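Local coordinates for protein formyltransferase PseJ (Anoxybacillus kamchatkensis G10, PDB 6EDK) that belongs to the formyl transferase family and holds the ligand 1YA in a pocket of its single chain, at residues D129-V135 against I174-P180. Residues are numbered along the deposited sequence.
With 1YA (N-{4-[{[(6S)-2-amino-4-oxo-3,4,5,6,7,8-hexahydropteridin-6-yl]methyl}(formyl)amino]benzoyl}-L-glutamic acid), chain D.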
ATOM      1  N   ASP A 129      -3.474  -5.921  -5.317  1.00 40.67           N
ATOM      2  CA  ASP A 129      -3.354  -4.490  -5.623  1.00 39.54           C
ATOM      3  C   ASP A 129      -4.228  -4.084  -6.785  1.00 38.76           C
ATOM      4  O   ASP A 129      -3.979  -3.094  -7.411  1.00 34.97           O
ATOM      5  CB  ASP A 129      -1.885  -4.096  -5.898  1.00 38.10           C
ATOM      6  CG  ASP A 129      -0.973  -4.406  -4.718  1.00 37.27           C
ATOM      7  OD1 ASP A 129      -1.434  -4.241  -3.554  1.00 39.52           O
ATOM      8  OD2 ASP A 129       0.200  -4.815  -4.933  1.00 35.45           O
ATOM      9  N   THR A 130      -5.319  -4.842  -7.037  1.00 37.22           N
ATOM     10  CA  THR A 130      -6.247  -4.593  -8.128  1.00 35.64           C
ATOM     11  C   THR A 130      -7.537  -3.888  -7.725  1.00 35.54           C
ATOM     12  O   THR A 130      -8.299  -3.467  -8.614  1.00 37.76           O
ATOM     13  CB  THR A 130      -6.600  -5.930  -8.815  1.00 40.54           C
ATOM     14  OG1 THR A 130      -6.818  -6.927  -7.810  1.00 41.77           O
ATOM     15  CG2 THR A 130      -5.470  -6.407  -9.662  1.00 41.47           C
ATOM     16  N   GLY A 131      -7.804  -3.694  -6.427  1.00 35.43           N
ATOM     17  CA  GLY A 131      -9.063  -3.100  -5.985  1.00 36.12           C
ATOM     18  C   GLY A 131      -9.291  -1.637  -6.378  1.00 36.38           C
ATOM     19  O   GLY A 131      -8.440  -0.948  -6.956  1.00 37.78           O
ATOM     20  N   GLU A 132     -10.470  -1.136  -6.009  1.00 33.46           N
ATOM     21  CA  GLU A 132     -10.892   0.206  -6.425  1.00 34.28           C
ATOM     22  C   GLU A 132     -10.047   1.303  -5.766  1.00 32.00           C
ATOM     23  O   GLU A 132      -9.647   1.199  -4.618  1.00 29.65           O
ATOM     24  CB  GLU A 132     -12.351   0.461  -6.069  1.00 38.35           C
ATOM     25  CG  GLU A 132     -13.331  -0.323  -6.937  1.00 47.27           C
ATOM     26  CD  GLU A 132     -14.771   0.015  -6.592  1.00 63.75           C
ATOM     27  OE1 GLU A 132     -15.148  -0.155  -5.398  1.00 68.43           O
ATOM     28  OE2 GLU A 132     -15.507   0.471  -7.507  1.00 69.98           O
ATOM     29  N   ILE A 133      -9.731   2.330  -6.529  1.00 30.26           N
ATOM     30  CA  ILE A 133      -8.855   3.408  -6.070  1.00 26.97           C
ATOM     31  C   ILE A 133      -9.653   4.424  -5.275  1.00 29.32           C
ATOM     32  O   ILE A 133     -10.730   4.887  -5.714  1.00 29.78           O
ATOM     33  CB  ILE A 133      -8.151   4.086  -7.262  1.00 28.33           C
ATOM     34  CG1 ILE A 133      -7.189   3.108  -7.911  1.00 28.53           C
ATOM     35  CG2 ILE A 133      -7.412   5.331  -6.691  1.00 26.65           C
ATOM     36  CD1 ILE A 133      -6.500   3.687  -9.218  1.00 33.48           C
ATOM     37  N   ILE A 134      -9.119   4.796  -4.100  1.00 27.63           N
ATOM     38  CA  ILE A 134      -9.730   5.799  -3.240  1.00 27.75           C
ATOM     39  C   ILE A 134      -9.080   7.160  -3.434  1.00 26.35           C
ATOM     40  O   ILE A 134      -9.772   8.142  -3.741  1.00 26.40           O
ATOM     41  CB  ILE A 134      -9.663   5.364  -1.755  1.00 29.04           C
ATOM     42  CG1 ILE A 134     -10.571   4.138  -1.531  1.00 31.02           C
ATOM     43  CG2 ILE A 134     -10.072   6.453  -0.853  1.00 32.26           C
ATOM     44  CD1 ILE A 134     -10.168   3.276  -0.303  1.00 30.93           C
ATOM     45  N   VAL A 135      -7.755   7.216  -3.287  1.00 26.78           N
ATOM     46  CA  VAL A 135      -6.983   8.424  -3.588  1.00 27.38           C
ATOM     47  C   VAL A 135      -5.574   8.017  -3.971  1.00 24.51           C
ATOM     48  O   VAL A 135      -5.067   7.006  -3.502  1.00 27.01           O
ATOM     49  CB  VAL A 135      -6.866   9.398  -2.414  1.00 29.50           C
ATOM     50  CG1 VAL A 135      -8.219  10.020  -2.163  1.00 36.81           C
ATOM     51  CG2 VAL A 135      -6.376   8.701  -1.138  1.00 28.20           C
ATOM     52  N   ILE A 174     -15.654   8.173   0.548  1.00 54.80           N
ATOM     53  CA  ILE A 174     -15.023   8.017  -0.770  1.00 55.36           C
ATOM     54  C   ILE A 174     -15.218   6.572  -1.189  1.00 56.68           C
ATOM     55  O   ILE A 174     -14.491   5.684  -0.730  1.00 63.57           O
ATOM     56  CB  ILE A 174     -13.540   8.395  -0.756  1.00 57.25           C
ATOM     57  CG1 ILE A 174     -13.360   9.725  -0.015  1.00 56.16           C
ATOM     58  CG2 ILE A 174     -12.938   8.519  -2.196  1.00 53.74           C
ATOM     59  CD1 ILE A 174     -11.884  10.147   0.180  1.00 56.94           C
ATOM     60  N   ARG A 175     -16.203   6.321  -2.053  1.00 56.29           N
ATOM     61  CA  ARG A 175     -16.553   4.958  -2.461  1.00 60.17           C
ATOM     62  C   ARG A 175     -15.540   4.343  -3.428  1.00 56.66           C
ATOM     63  O   ARG A 175     -15.579   3.124  -3.661  1.00 57.53           O
ATOM     64  CB  ARG A 175     -17.956   4.955  -3.095  1.00 70.68           C
ATOM     65  CG  ARG A 175     -18.450   3.601  -3.629  1.00 79.05           C
ATOM     66  CD  ARG A 175     -19.857   3.720  -4.275  1.00 88.00           C
ATOM     67  NE  ARG A 175     -20.847   4.237  -3.325  1.00 96.01           N
ATOM     68  CZ  ARG A 175     -21.591   5.334  -3.501  1.00 96.85           C
ATOM     69  NH1 ARG A 175     -21.500   6.058  -4.617  1.00 90.09           N
ATOM     70  NH2 ARG A 175     -22.446   5.698  -2.552  1.00101.56           N
ATOM     71  N   GLY A 176     -14.652   5.137  -3.993  1.00 48.81           N
ATOM     72  CA  GLY A 176     -13.630   4.594  -4.874  1.00 47.92           C
ATOM     73  C   GLY A 176     -14.109   4.459  -6.310  1.00 46.93           C
ATOM     74  O   GLY A 176     -15.303   4.490  -6.599  1.00 41.60           O
ATOM     75  N   ILE A 177     -13.143   4.315  -7.225  1.00 40.98           N
ATOM     76  CA  ILE A 177     -13.460   4.094  -8.639  1.00 38.04           C
ATOM     77  C   ILE A 177     -12.807   2.818  -9.139  1.00 35.82           C
ATOM     78  O   ILE A 177     -11.802   2.372  -8.584  1.00 35.56           O
ATOM     79  CB  ILE A 177     -13.053   5.278  -9.541  1.00 37.72           C
ATOM     80  CG1 ILE A 177     -11.539   5.614  -9.422  1.00 31.37           C
ATOM     81  CG2 ILE A 177     -13.849   6.477  -9.235  1.00 38.44           C
ATOM     82  CD1 ILE A 177     -11.021   6.537 -10.602  1.00 31.96           C
ATOM     83  N   PRO A 178     -13.383   2.175 -10.175  1.00 37.85           N
ATOM     84  CA  PRO A 178     -12.742   1.017 -10.769  1.00 39.96           C
ATOM     85  C   PRO A 178     -11.301   1.363 -11.075  1.00 36.68           C
ATOM     86  O   PRO A 178     -11.041   2.428 -11.627  1.00 37.74           O
ATOM     87  CB  PRO A 178     -13.550   0.789 -12.051  1.00 43.03           C
ATOM     88  CG  PRO A 178     -14.812   1.472 -11.840  1.00 45.28           C
ATOM     89  CD  PRO A 178     -14.499   2.666 -10.991  1.00 43.11           C
ATOM     90  N   GLN A 179     -10.408   0.452 -10.804  1.00 33.76           N
ATOM     91  CA  GLN A 179      -9.011   0.632 -11.148  1.00 41.25           C
ATOM     92  C   GLN A 179      -8.838   0.634 -12.659  1.00 50.17           C
ATOM     93  O   GLN A 179      -9.170  -0.371 -13.313  1.00 43.76           O
ATOM     94  CB  GLN A 179      -8.130  -0.441 -10.513  1.00 43.65           C
ATOM     95  CG  GLN A 179      -6.651   0.008 -10.490  1.00 42.15           C
ATOM     96  CD  GLN A 179      -5.700  -0.906  -9.740  1.00 39.33           C
ATOM     97  OE1 GLN A 179      -4.663  -1.303 -10.274  1.00 37.35           O
ATOM     98  NE2 GLN A 179      -6.023  -1.217  -8.471  1.00 36.72           N
ATOM     99  N   PRO A 180      -8.286   1.711 -13.243  1.00 45.57           N
ATOM    100  CA  PRO A 180      -8.127   1.772 -14.693  1.00 39.64           C
ATOM    101  C   PRO A 180      -7.448   0.545 -15.203  1.00 36.65           C
ATOM    102  O   PRO A 180      -6.517   0.008 -14.591  1.00 40.96           O
ATOM    103  CB  PRO A 180      -7.269   3.013 -14.916  1.00 34.66           C
ATOM    104  CG  PRO A 180      -7.626   3.914 -13.823  1.00 40.45           C
ATOM    105  CD  PRO A 180      -7.817   2.948 -12.611  1.00 38.81           C
TER
HETATM  106  N1  1YA D 303      -4.511  -9.332  -0.289  1.00 34.63           N
HETATM  107  C2  1YA D 303      -5.539  -9.167  -1.339  1.00 38.01           C
HETATM  108  NA2 1YA D 303      -6.528 -10.207  -1.567  1.00 40.92           N
HETATM  109  N3  1YA D 303      -5.650  -7.925  -2.189  1.00 40.01           N
HETATM  110  C4  1YA D 303      -4.679  -6.832  -2.051  1.00 40.43           C
HETATM  111  O4  1YA D 303      -4.813  -5.867  -2.776  1.00 35.42           O
HETATM  112  C4A 1YA D 303      -3.637  -7.008  -1.000  1.00 38.19           C
HETATM  113  N5  1YA D 303      -2.752  -5.982  -0.778  1.00 35.33           N
HETATM  114  C6  1YA D 303      -1.454  -6.419  -0.049  1.00 39.24           C
HETATM  115  C7  1YA D 303      -1.637  -7.234   1.032  1.00 38.22           C
HETATM  116  N8  1YA D 303      -2.641  -8.424   0.865  1.00 33.41           N
HETATM  117  C8A 1YA D 303      -3.570  -8.257  -0.084  1.00 33.32           C
HETATM  118  C9  1YA D 303      -0.611  -7.110  -1.145  1.00 49.91           C
HETATM  119  N10 1YA D 303       0.734  -7.496  -0.678  1.00 55.17           N
HETATM  120  C11 1YA D 303       2.284 -11.246  -1.888  1.00 78.35           C
HETATM  121  C12 1YA D 303       2.139 -10.994  -0.533  1.00 67.86           C
HETATM  122  C13 1YA D 303       1.616  -9.772  -0.124  1.00 62.57           C
HETATM  123  C14 1YA D 303       1.271  -8.830  -1.077  1.00 60.77           C
HETATM  124  C15 1YA D 303       1.429  -9.084  -2.427  1.00 72.80           C
HETATM  125  C16 1YA D 303       1.942 -10.304  -2.834  1.00 77.52           C
HETATM  126  C17 1YA D 303       2.879 -12.586  -2.391  1.00 92.45           C
HETATM  127  N   1YA D 303       3.922 -12.427  -3.436  1.00103.66           N
HETATM  128  CA  1YA D 303       4.645 -13.561  -4.067  1.00107.69           C
HETATM  129  CB  1YA D 303       3.674 -14.385  -4.949  1.00111.91           C
HETATM  130  CG  1YA D 303       2.417 -13.596  -5.354  1.00112.08           C
HETATM  131  CD  1YA D 303       1.662 -14.259  -6.520  1.00117.65           C
HETATM  132  OE1 1YA D 303       0.735 -13.637  -7.111  1.00120.36           O
HETATM  133  OE2 1YA D 303       1.968 -15.424  -6.885  1.00122.97           O
HETATM  134  CT  1YA D 303       5.831 -12.998  -4.894  1.00 98.62           C
HETATM  135  O2  1YA D 303       6.034 -11.751  -5.009  1.00 84.54           O
HETATM  136  O1  1YA D 303       6.625 -13.783  -5.466  1.00 98.43           O
HETATM  137  C18 1YA D 303       1.591  -6.607   0.092  1.00 58.01           C
HETATM  138  O5  1YA D 303       1.212  -5.531   0.414  1.00 51.55           O
HETATM  139  O   1YA D 303       2.535 -13.622  -1.947  1.00 93.83           O
HETATM  140  O   HOH W   1     -10.689  -2.136  -9.355  1.00 39.82           O
HETATM  141  O   HOH W   2     -17.119   2.759  -8.374  1.00 62.51           O
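The ligand pocket of this formyl transferase fold has one wall in the loop that leads into edge strand 133-138, and the chain beyond helix 147-169 returns to bridge to the start of that strand and to hydrogen-bond the loop before it. Asp-129 N donates to O4 of 1YA at 2.9 Å (154°), while Asp-129 OD2 accepts a hydrogen bond from Gly-103 N. Behind this residue, the carboxamide of Gln-179 reads two carbonyls at once: NE2 donates to Asp-129 O at 3.0 Å and to Gly-131 O at 2.9 Å, with angles of 162° and 155°. A water joins Thr-130 O (2.8 Å) to Gln-179 N (3.0 Å). Next comes a single antiparallel bridge, the hydrogen-bonded pair Ile-133 and Ile-177, in which Ile-133 N to Ile-177 O and Ile-177 N to Ile-133 O are each 2.9 Å. Gly-176 CA lies 3.0 Å from Ile-133 O, a CA-H...O contact; at phi/psi 86/163 a CB would be jammed against Arg-175 O, which by itself calls for glycine. Apolar contacts flank the bridge: Ile-133 CD1 meets Pro-180 CD at 3.7 Å, and Ile-134 CG2 meets Ile-174 CG2 at 3.8 Å. Ile-134 and Val-135 both face Ile-121, a classic beta bulge. Because both protons of one amide group are spent on backbone carbonyls, Gln-179 ties the returning chain to the turn that presents Asp-129 N to the ligand, without touching the ligand's O4 itself.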